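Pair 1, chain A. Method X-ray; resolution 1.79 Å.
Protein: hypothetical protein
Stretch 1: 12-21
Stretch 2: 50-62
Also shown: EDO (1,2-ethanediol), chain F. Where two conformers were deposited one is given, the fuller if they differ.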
# COMPACT_ATOMS: atom_id res chain seq x y z
N LYS A 12 11.05 -12.06 2.86
CA LYS A 12 10.96 -10.92 1.95
C LYS A 12 9.70 -10.12 2.28
O LYS A 12 9.76 -8.90 2.42
CB LYS A 12 10.91 -11.36 0.49
CG LYS A 12 10.86 -10.18 -0.49
CD LYS A 12 11.14 -10.63 -1.92
CE LYS A 12 10.94 -9.50 -2.92
NZ LYS A 12 11.27 -9.96 -4.30
N THR A 13 8.58 -10.82 2.40
CA THR A 13 7.30 -10.17 2.69
C THR A 13 7.36 -9.39 4.00
O THR A 13 6.89 -8.26 4.07
CB THR A 13 6.13 -11.19 2.68
OG1 THR A 13 5.96 -11.69 1.35
CG2 THR A 13 4.83 -10.53 3.11
N VAL A 14 7.96 -9.97 5.02
CA VAL A 14 8.18 -9.24 6.28
C VAL A 14 9.01 -7.95 6.10
O VAL A 14 8.72 -6.91 6.70
CB VAL A 14 8.90 -10.14 7.31
CG1 VAL A 14 9.35 -9.33 8.52
CG2 VAL A 14 8.00 -11.31 7.72
N ARG A 15 10.06 -8.05 5.30
CA ARG A 15 10.91 -6.90 5.00
C ARG A 15 10.10 -5.82 4.27
O ARG A 15 10.22 -4.63 4.56
CB ARG A 15 12.05 -7.37 4.10
CG ARG A 15 13.26 -6.47 4.03
CD ARG A 15 14.51 -7.27 3.56
NE ARG A 15 14.24 -8.13 2.39
CZ ARG A 15 14.43 -7.79 1.12
NH1 ARG A 15 14.88 -6.58 0.78
NH2 ARG A 15 14.14 -8.66 0.16
N ILE A 16 9.30 -6.25 3.31
CA ILE A 16 8.45 -5.35 2.52
C ILE A 16 7.45 -4.63 3.42
O ILE A 16 7.29 -3.41 3.32
CB ILE A 16 7.73 -6.10 1.41
CG1 ILE A 16 8.73 -6.54 0.33
CG2 ILE A 16 6.70 -5.21 0.73
CD1 ILE A 16 8.11 -7.29 -0.85
N ARG A 17 6.80 -5.37 4.32
CA ARG A 17 5.85 -4.77 5.26
C ARG A 17 6.48 -3.69 6.09
O ARG A 17 5.86 -2.66 6.32
CB ARG A 17 5.25 -5.79 6.21
CG ARG A 17 4.26 -6.72 5.60
CD ARG A 17 3.76 -7.67 6.69
NE ARG A 17 2.60 -8.41 6.26
CZ ARG A 17 1.98 -9.34 7.00
NH1 ARG A 17 2.44 -9.64 8.21
NH2 ARG A 17 0.91 -9.96 6.53
N GLU A 18 7.70 -3.91 6.60
CA GLU A 18 8.36 -2.92 7.43
C GLU A 18 8.68 -1.66 6.64
O GLU A 18 8.54 -0.54 7.15
CB GLU A 18 9.62 -3.51 8.07
CG GLU A 18 9.35 -4.70 8.97
N LYS A 19 9.10 -1.82 5.39
CA LYS A 19 9.37 -0.66 4.55
C LYS A 19 8.11 0.15 4.28
O LYS A 19 8.13 1.38 4.34
CB LYS A 19 9.94 -1.08 3.20
CG LYS A 19 11.34 -1.54 3.25
CD LYS A 19 11.85 -1.67 1.83
CE LYS A 19 13.21 -2.33 1.79
NZ LYS A 19 14.32 -1.34 1.81
N ILE A 20 7.03 -0.56 3.96
CA ILE A 20 5.77 0.09 3.65
C ILE A 20 5.30 0.91 4.87
O ILE A 20 4.91 2.07 4.74
CB ILE A 20 4.67 -0.92 3.24
CG1 ILE A 20 5.00 -1.63 1.92
CG2 ILE A 20 3.34 -0.20 3.14
CD1 ILE A 20 4.13 -2.89 1.68
N LYS A 21 5.35 0.33 6.06
CA LYS A 21 4.88 1.00 7.27
C LYS A 21 5.66 2.28 7.56
O LYS A 21 5.08 3.32 7.87
CB LYS A 21 4.87 0.03 8.46
CG LYS A 21 3.82 -1.06 8.37
N GLN A 50 1.30 -8.21 -6.70
CA GLN A 50 1.76 -8.77 -5.43
C GLN A 50 1.65 -7.75 -4.31
O GLN A 50 1.27 -8.09 -3.19
CB GLN A 50 3.20 -9.28 -5.56
CG GLN A 50 3.32 -10.56 -6.39
CD GLN A 50 4.76 -10.93 -6.71
OE1 GLN A 50 5.45 -10.22 -7.45
NE2 GLN A 50 5.21 -12.06 -6.18
N LEU A 51 1.98 -6.50 -4.59
CA LEU A 51 1.93 -5.44 -3.55
C LEU A 51 0.49 -5.25 -3.05
O LEU A 51 0.23 -5.11 -1.84
CB LEU A 51 2.51 -4.14 -4.06
CG LEU A 51 2.39 -2.93 -3.11
CD1 LEU A 51 3.13 -3.21 -1.80
CD2 LEU A 51 2.91 -1.64 -3.77
N GLY A 52 -0.46 -5.28 -3.96
CA GLY A 52 -1.87 -5.17 -3.56
C GLY A 52 -2.26 -6.25 -2.58
O GLY A 52 -2.98 -5.99 -1.62
N ASN A 53 -1.80 -7.49 -2.83
CA ASN A 53 -2.05 -8.59 -1.92
C ASN A 53 -1.41 -8.36 -0.55
O ASN A 53 -2.05 -8.58 0.49
CB ASN A 53 -1.55 -9.91 -2.52
CG ASN A 53 -2.39 -10.35 -3.71
OD1 ASN A 53 -3.54 -9.94 -3.85
ND2 ASN A 53 -1.81 -11.18 -4.59
N VAL A 54 -0.15 -7.92 -0.55
CA VAL A 54 0.57 -7.67 0.68
C VAL A 54 -0.15 -6.60 1.50
O VAL A 54 -0.31 -6.73 2.72
CB VAL A 54 2.01 -7.19 0.41
CG1 VAL A 54 2.67 -6.66 1.71
CG2 VAL A 54 2.82 -8.33 -0.23
N LEU A 55 -0.56 -5.54 0.84
CA LEU A 55 -1.22 -4.42 1.53
C LEU A 55 -2.55 -4.86 2.12
O LEU A 55 -2.88 -4.48 3.24
CB LEU A 55 -1.44 -3.25 0.55
CG LEU A 55 -0.19 -2.49 0.08
CD1 LEU A 55 -0.55 -1.55 -1.11
CD2 LEU A 55 0.43 -1.71 1.20
N SER A 56 -3.31 -5.65 1.37
CA SER A 56 -4.62 -6.16 1.85
C SER A 56 -4.47 -7.10 3.01
O SER A 56 -5.25 -7.04 3.99
CB SER A 56 -5.35 -6.90 0.72
OG SER A 56 -5.74 -5.97 -0.26
N LYS A 57 -3.47 -7.97 2.93
CA LYS A 57 -3.23 -8.99 3.94
C LYS A 57 -2.65 -8.43 5.25
O LYS A 57 -2.86 -9.00 6.32
CB LYS A 57 -2.32 -10.10 3.40
CG LYS A 57 -1.99 -11.17 4.43
CD LYS A 57 -1.45 -12.46 3.85
CE LYS A 57 -1.31 -13.49 4.97
NZ LYS A 57 -0.38 -14.59 4.62
N ASP A 58 -1.91 -7.34 5.16
CA ASP A 58 -1.30 -6.75 6.34
C ASP A 58 -2.35 -5.92 7.05
O ASP A 58 -2.74 -4.88 6.57
CB ASP A 58 -0.10 -5.88 5.99
CG ASP A 58 0.64 -5.40 7.22
OD1 ASP A 58 0.02 -5.31 8.31
OD2 ASP A 58 1.85 -5.09 7.13
N LYS A 59 -2.75 -6.35 8.24
CA LYS A 59 -3.80 -5.64 8.97
C LYS A 59 -3.39 -4.29 9.57
O LYS A 59 -4.24 -3.54 10.06
CB LYS A 59 -4.41 -6.59 10.03
CG LYS A 59 -4.96 -7.94 9.43
CD LYS A 59 -5.92 -7.76 8.20
CE LYS A 59 -5.98 -8.99 7.23
NZ LYS A 59 -6.65 -8.72 5.86
N ASP A 60 -2.10 -4.00 9.57
CA ASP A 60 -1.60 -2.71 10.05
C ASP A 60 -1.69 -1.64 8.99
O ASP A 60 -1.46 -0.47 9.28
CB ASP A 60 -0.12 -2.81 10.47
CG ASP A 60 0.13 -3.87 11.51
OD1 ASP A 60 -0.80 -4.35 12.23
OD2 ASP A 60 1.33 -4.23 11.63
N ILE A 61 -2.02 -2.03 7.77
CA ILE A 61 -2.04 -1.10 6.65
C ILE A 61 -3.42 -1.18 6.06
O ILE A 61 -3.79 -2.23 5.51
CB ILE A 61 -1.00 -1.46 5.59
CG1 ILE A 61 0.42 -1.38 6.11
CG2 ILE A 61 -1.07 -0.45 4.35
CD1 ILE A 61 1.42 -2.18 5.26
N VAL A 62 -4.17 -0.07 6.19
CA VAL A 62 -5.60 -0.03 5.87
C VAL A 62 -5.92 0.80 4.61
O VAL A 62 -5.28 1.79 4.34
CB VAL A 62 -6.43 0.52 7.00
CG1 VAL A 62 -6.26 -0.35 8.27
CG2 VAL A 62 -6.08 1.95 7.31
C1 EDO F . 14.55 -12.10 1.23
O1 EDO F . 14.14 -13.21 2.04
C2 EDO F . 15.33 -11.12 2.09
O2 EDO F . 14.50 -10.59 3.13
O HOH W 1 0.91 -8.92 3.97

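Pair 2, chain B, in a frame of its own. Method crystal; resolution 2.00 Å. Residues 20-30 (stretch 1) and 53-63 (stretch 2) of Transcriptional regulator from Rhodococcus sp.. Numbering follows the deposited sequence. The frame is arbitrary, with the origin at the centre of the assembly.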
# COMPACT_ATOMS: atom_id res chain seq x y z
N ARG B 20 -1.21 11.12 -28.57
CA ARG B 20 0.15 10.60 -28.78
C ARG B 20 0.96 10.72 -27.49
O ARG B 20 1.65 9.78 -27.11
CB ARG B 20 0.86 11.33 -29.92
CG ARG B 20 2.02 10.56 -30.51
N SER B 21 0.88 11.86 -26.82
CA SER B 21 1.59 12.05 -25.55
C SER B 21 1.13 11.10 -24.49
O SER B 21 1.93 10.67 -23.63
CB SER B 21 1.52 13.51 -25.07
OG SER B 21 2.39 14.29 -25.90
N VAL B 22 -0.16 10.83 -24.47
CA VAL B 22 -0.73 9.96 -23.45
C VAL B 22 -0.27 8.53 -23.70
O VAL B 22 0.06 7.86 -22.77
CB VAL B 22 -2.27 10.09 -23.37
CG1 VAL B 22 -2.92 8.96 -22.53
CG2 VAL B 22 -2.65 11.49 -22.85
N THR B 23 -0.24 8.06 -24.95
CA THR B 23 0.35 6.74 -25.29
C THR B 23 1.81 6.61 -24.87
O THR B 23 2.27 5.55 -24.44
CB THR B 23 0.32 6.55 -26.80
OG1 THR B 23 -1.04 6.48 -27.17
CG2 THR B 23 0.95 5.22 -27.19
N ARG B 24 2.57 7.69 -25.05
CA ARG B 24 3.95 7.73 -24.66
C ARG B 24 4.06 7.65 -23.14
O ARG B 24 4.95 7.00 -22.63
CB ARG B 24 4.59 9.03 -25.18
CG ARG B 24 4.77 8.95 -26.75
CD ARG B 24 5.07 10.30 -27.33
NE ARG B 24 5.41 10.14 -28.75
CZ ARG B 24 5.79 11.12 -29.55
NH1 ARG B 24 5.90 12.34 -29.07
NH2 ARG B 24 6.07 10.85 -30.81
N VAL B 25 3.21 8.34 -22.40
CA VAL B 25 3.23 8.23 -20.96
C VAL B 25 2.94 6.79 -20.52
O VAL B 25 3.60 6.24 -19.69
CB VAL B 25 2.21 9.22 -20.33
CG1 VAL B 25 2.17 9.04 -18.87
CG2 VAL B 25 2.68 10.67 -20.65
N ILE B 26 1.91 6.19 -21.08
CA ILE B 26 1.65 4.77 -20.83
C ILE B 26 2.83 3.88 -21.23
O ILE B 26 3.20 2.97 -20.48
CB ILE B 26 0.31 4.34 -21.52
CG1 ILE B 26 -0.85 5.17 -20.96
CG2 ILE B 26 0.05 2.82 -21.33
CD1 ILE B 26 -2.17 5.07 -21.85
N ASP B 27 3.41 4.08 -22.42
CA ASP B 27 4.55 3.27 -22.82
C ASP B 27 5.73 3.34 -21.83
O ASP B 27 6.51 2.37 -21.62
CB ASP B 27 5.03 3.71 -24.25
CG ASP B 27 4.02 3.40 -25.31
OD1 ASP B 27 3.05 2.64 -25.03
OD2 ASP B 27 4.14 3.95 -26.43
N LEU B 28 5.92 4.51 -21.23
CA LEU B 28 7.02 4.70 -20.26
C LEU B 28 6.68 3.98 -18.96
O LEU B 28 7.51 3.26 -18.43
CB LEU B 28 7.24 6.22 -19.97
CG LEU B 28 7.87 6.97 -21.16
CD1 LEU B 28 7.79 8.52 -20.93
CD2 LEU B 28 9.40 6.59 -21.24
N LEU B 29 5.46 4.15 -18.47
CA LEU B 29 5.06 3.48 -17.22
C LEU B 29 5.09 1.98 -17.37
O LEU B 29 5.41 1.24 -16.44
CB LEU B 29 3.65 3.94 -16.86
CG LEU B 29 3.49 5.39 -16.40
CD1 LEU B 29 2.01 5.77 -16.28
CD2 LEU B 29 4.19 5.48 -15.01
N GLU B 30 4.76 1.49 -18.55
CA GLU B 30 4.84 0.03 -18.79
C GLU B 30 6.22 -0.56 -18.62
O GLU B 30 6.37 -1.77 -18.46
CB GLU B 30 4.35 -0.27 -20.20
CG GLU B 30 2.87 0.01 -20.37
CD GLU B 30 2.00 -1.11 -19.89
OE1 GLU B 30 2.55 -2.17 -19.46
OE2 GLU B 30 0.76 -0.95 -19.93
N THR B 53 15.12 13.76 -26.16
CA THR B 53 14.47 15.05 -25.77
C THR B 53 12.96 14.89 -25.47
O THR B 53 12.43 15.55 -24.58
CB THR B 53 14.67 16.16 -26.85
OG1 THR B 53 14.11 15.71 -28.10
CG2 THR B 53 16.14 16.46 -27.05
N THR B 54 12.29 14.01 -26.20
CA THR B 54 10.88 13.67 -25.95
C THR B 54 10.74 12.98 -24.62
O THR B 54 9.91 13.38 -23.82
CB THR B 54 10.34 12.77 -27.06
OG1 THR B 54 10.48 13.48 -28.27
CG2 THR B 54 8.88 12.36 -26.82
N VAL B 55 11.57 11.96 -24.36
CA VAL B 55 11.53 11.30 -23.04
C VAL B 55 11.84 12.26 -21.89
O VAL B 55 11.17 12.22 -20.85
CB VAL B 55 12.47 10.08 -22.93
CG1 VAL B 55 12.30 9.43 -21.52
CG2 VAL B 55 12.08 9.01 -24.00
N VAL B 56 12.87 13.10 -22.05
CA VAL B 56 13.24 14.05 -21.00
C VAL B 56 12.05 14.95 -20.68
O VAL B 56 11.74 15.18 -19.52
CB VAL B 56 14.50 14.85 -21.39
CG1 VAL B 56 14.81 16.02 -20.38
CG2 VAL B 56 15.68 13.94 -21.56
N ARG B 57 11.38 15.48 -21.70
CA ARG B 57 10.21 16.34 -21.46
C ARG B 57 9.07 15.61 -20.73
O ARG B 57 8.44 16.15 -19.81
CB ARG B 57 9.72 16.91 -22.78
CG ARG B 57 8.33 17.51 -22.76
CD ARG B 57 8.05 18.44 -23.98
NE ARG B 57 8.39 17.87 -25.30
CZ ARG B 57 7.96 16.70 -25.82
NH1 ARG B 57 7.19 15.86 -25.12
NH2 ARG B 57 8.37 16.36 -27.04
N LEU B 58 8.79 14.39 -21.14
CA LEU B 58 7.68 13.64 -20.49
C LEU B 58 8.04 13.26 -19.09
O LEU B 58 7.19 13.37 -18.18
CB LEU B 58 7.28 12.39 -21.30
CG LEU B 58 6.64 12.66 -22.67
CD1 LEU B 58 6.59 11.38 -23.58
CD2 LEU B 58 5.22 13.26 -22.50
N VAL B 59 9.30 12.84 -18.87
CA VAL B 59 9.72 12.45 -17.53
C VAL B 59 9.64 13.68 -16.59
O VAL B 59 9.13 13.57 -15.49
CB VAL B 59 11.13 11.82 -17.55
CG1 VAL B 59 11.71 11.75 -16.15
CG2 VAL B 59 11.03 10.39 -18.13
N ALA B 60 10.06 14.86 -17.07
CA ALA B 60 9.92 16.12 -16.34
C ALA B 60 8.48 16.37 -15.85
O ALA B 60 8.26 16.62 -14.66
CB ALA B 60 10.40 17.26 -17.19
N THR B 61 7.50 16.31 -16.76
CA THR B 61 6.10 16.50 -16.38
C THR B 61 5.65 15.45 -15.36
O THR B 61 4.97 15.77 -14.38
CB THR B 61 5.13 16.44 -17.61
OG1 THR B 61 5.39 17.56 -18.46
CG2 THR B 61 3.69 16.60 -17.15
N MSE B 62 6.03 14.19 -15.59
CA MSE B 62 5.74 13.07 -14.66
C MSE B 62 6.32 13.24 -13.28
O MSE B 62 5.63 13.01 -12.27
CB MSE B 62 6.23 11.75 -15.32
CG MSE B 62 5.38 11.39 -16.51
SE MSE B 62 6.20 10.04 -17.72
CE MSE B 62 5.64 8.37 -16.69
N CYS B 63 7.59 13.70 -13.20
CA CYS B 63 8.23 13.96 -11.91
C CYS B 63 7.53 15.16 -11.24
O CYS B 63 7.23 15.12 -10.06
CB CYS B 63 9.72 14.30 -12.10
SG CYS B 63 10.71 12.85 -12.32
O HOH W 2 4.95 13.87 -26.39

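Two helices crossing steeply, in two proteins. In pair 1, helix 12-21 meets helix 50-57 at a signed crossing angle of -75°, with the axes 10.8 Å apart at closest approach; in pair 2, helix 20-29 meets helix 53-63 at -81° and 10.7 Å. Fourteen central residues superpose with an RMSD of 0.5 Å, and the buried areas are similar, 456 and 421 Å². No direct hydrogen bond joins the two stretches among the atoms modelled in either pair, so packing, with one charged contact in pair 1, carries the interface.

Ile A20 matches Leu B28, and both point toward the partner helix with chi1 m and chi2 t. Ile A20 is branched at CB: its CD1 lies 3.6 Å from Leu A51 CD1 and 4.0 Å from Val A54 CG1, while its CG2 lies 3.8 Å from Leu A55 CD2. Leu B28 forks one carbon later, and its CD2 meets Val B55 CG1 at 4.1 Å while its CD1 lies 3.9 Å from Leu B58 CB. Leu A51 and Val B55, matched in turn, thus receive the same neighbour, and their side-chain centres fall 0.5 Å apart despite the difference in length.

Facing this position, Val A54 matches Leu B58, and both point toward the first helix. Val A54 CG1 lies 4.2 Å from Arg A17 CG and 4.4 Å from Ile A16 CG2. The longer Leu B58 is a knob in a hole formed by Ser B21, Arg B24, Val B25 and Leu B28; its CD1 reaches Arg B24 CB at 3.5 Å and its CD2 reaches Val B25 CG2 at 4.1 Å.

Ile A16 and Arg B24 also match and point toward the partner, but the buried isoleucine offers only hydrocarbon. Arg B24 packs its CB against Leu B58 CD1, and its extended side chain runs back toward the N-terminal end of its own helix, bringing Arg B24 NH1 to 3.7 Å from Thr B54 CG2. The first position of the hole, Ser B21, matches Thr A13, whose CG2 touches Val A54 CG2 at 4.5 Å.

The clearest exchange of chemistry pairs Arg A17 with Val B25 and Asp A58 with Met B62, a selenomethionine. In pair 1 a salt bridge links Arg A17 NE to Asp A58 OD2 at 3.5 Å; the oxygen lies well out of the guanidinium plane, so the attraction is one of charge, with no N-H directed at it. In pair 2 the same two positions are apolar: Met B62 CE lies 4.2 Å from Val B25 CG1, and its SE packs 3.9 Å from Leu B28 CD1. Met B62 CE also lies 3.6 Å from Leu B29 CD2, at the position matched by Lys A21.

Water serves both borders differently. Water 1 accepts from Arg A17 NH2 at 2.8 Å and donates to Val A54 O at 2.8 Å, bridging the stretches. Water 2 accepts from Arg B24 NH1 at 3.2 Å and Arg B57 NH1 at 3.3 Å, and is hydrogen-bonded to Ser B21 OG at 2.6 Å.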